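PDB 4GIO: putative lipoprotein from Campylobacter jejuni subsp. jejuni, which is of unknown function but is a putative bacterial lipoprotein built on a novel variant of the immunoglobulin fold. Local coordinates for residues W58-K61 and D62-L66. Sequence-based numbering, arbitrary orientation.
Sequences WLDK and DGFVL
A type I beta turn from D60 to G63 reverses the chain at the end of strand 50-59, and G63 N closes it with a 2.9 Å bond to D60 O. Glycine suits the last position: at a positive phi of 89° a side chain would jam against the preceding carbonyl. D60 braces the turn from within. Its chi1 of 68° places CG between the backbone N and the carbonyl carbon, which turns OD1 toward the amides of the turn. F64 N meets OD1 at 2.9 Å from above the carboxylate plane, and a weak bond from D62 N gives an Asx turn. Beyond the turn, at one end of the immunoglobulin-like sandwich, the pairing is hairpin-like with a single antiparallel bridge, the non-hydrogen-bonded pair L59 and V65, flanked by bonds from D60 N to F64 O and from L66 N to W58 O, the latter nearly straight at 169°. On one side L59 CD2 lies 3.8 Å from V65 CG2, their branched apolar ends crossing, while L59 also touches strand 98-105. L66 lays CD2 against D60 CB (3.8 Å) and CD1 near W58 CB. At the exposed tip, K61 bends its chain alongside D62, and NZ reaches D62 OD1 in a 3.1 Å salt bridge.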
# COMPACT_ATOMS: atom_id res chain seq x y z
N TRP A 58 -6.85 6.29 -1.50
CA TRP A 58 -6.92 6.99 -0.19
C TRP A 58 -8.33 7.06 0.22
O TRP A 58 -9.16 7.32 -0.60
CB TRP A 58 -6.38 8.41 -0.35
CG TRP A 58 -4.87 8.34 -0.77
CD1 TRP A 58 -4.34 8.61 -2.00
CD2 TRP A 58 -3.78 8.00 0.07
NE1 TRP A 58 -2.97 8.43 -2.00
CE2 TRP A 58 -2.58 8.10 -0.73
CE3 TRP A 58 -3.67 7.66 1.41
CZ2 TRP A 58 -1.32 7.81 -0.23
CZ3 TRP A 58 -2.39 7.37 1.93
CH2 TRP A 58 -1.23 7.51 1.11
N LEU A 59 -8.60 6.84 1.50
CA LEU A 59 -9.96 6.82 2.06
C LEU A 59 -10.17 7.99 3.04
O LEU A 59 -9.23 8.32 3.82
CB LEU A 59 -10.20 5.51 2.81
CG LEU A 59 -9.96 4.18 2.03
CD1 LEU A 59 -10.32 3.00 2.91
CD2 LEU A 59 -10.70 4.24 0.70
N ASP A 60 -11.41 8.54 3.07
CA ASP A 60 -11.67 9.61 3.97
C ASP A 60 -12.09 9.07 5.35
O ASP A 60 -12.09 7.83 5.61
CB ASP A 60 -12.69 10.64 3.33
CG ASP A 60 -14.12 10.05 3.17
OD1 ASP A 60 -14.43 8.95 3.72
OD2 ASP A 60 -14.97 10.73 2.53
N LYS A 61 -12.46 9.99 6.26
CA LYS A 61 -12.95 9.61 7.62
C LYS A 61 -14.14 8.62 7.62
O LYS A 61 -14.33 7.90 8.59
CB LYS A 61 -13.33 10.89 8.45
CG LYS A 61 -14.20 11.86 7.67
CD LYS A 61 -14.82 12.94 8.52
CE LYS A 61 -16.28 13.14 8.10
NZ LYS A 61 -17.22 12.05 8.68
N ASP A 62 -14.98 8.62 6.60
CA ASP A 62 -16.07 7.65 6.53
C ASP A 62 -15.70 6.33 5.87
O ASP A 62 -16.53 5.38 5.87
CB ASP A 62 -17.23 8.22 5.71
CG ASP A 62 -17.96 9.37 6.44
OD1 ASP A 62 -18.08 9.27 7.67
OD2 ASP A 62 -18.30 10.38 5.74
N GLY A 63 -14.48 6.23 5.31
CA GLY A 63 -14.09 5.03 4.56
C GLY A 63 -14.45 5.14 3.09
O GLY A 63 -14.35 4.13 2.38
N PHE A 64 -14.81 6.34 2.59
CA PHE A 64 -15.13 6.51 1.19
C PHE A 64 -13.83 6.78 0.41
O PHE A 64 -12.94 7.51 0.88
CB PHE A 64 -16.02 7.71 0.92
CG PHE A 64 -17.42 7.64 1.58
CD1 PHE A 64 -18.08 6.40 1.74
CD2 PHE A 64 -18.08 8.81 1.98
CE1 PHE A 64 -19.42 6.31 2.29
CE2 PHE A 64 -19.40 8.74 2.59
CZ PHE A 64 -20.06 7.48 2.72
N VAL A 65 -13.76 6.24 -0.78
CA VAL A 65 -12.66 6.59 -1.65
C VAL A 65 -12.63 8.10 -1.95
O VAL A 65 -13.63 8.69 -2.37
CB VAL A 65 -12.71 5.76 -2.95
CG1 VAL A 65 -11.58 6.17 -3.88
CG2 VAL A 65 -12.55 4.30 -2.58
N LEU A 66 -11.48 8.71 -1.71
CA LEU A 66 -11.29 10.08 -2.15
C LEU A 66 -11.02 10.05 -3.66
O LEU A 66 -9.95 9.61 -4.12
CB LEU A 66 -10.12 10.77 -1.44
CG LEU A 66 -10.33 11.13 0.02
CD1 LEU A 66 -8.98 11.47 0.61
CD2 LEU A 66 -11.36 12.35 0.15
O HOH W 1 -7.73 7.86 -3.73
O HOH W 2 -16.93 11.79 3.72
O HOH W 3 -15.20 10.76 -0.74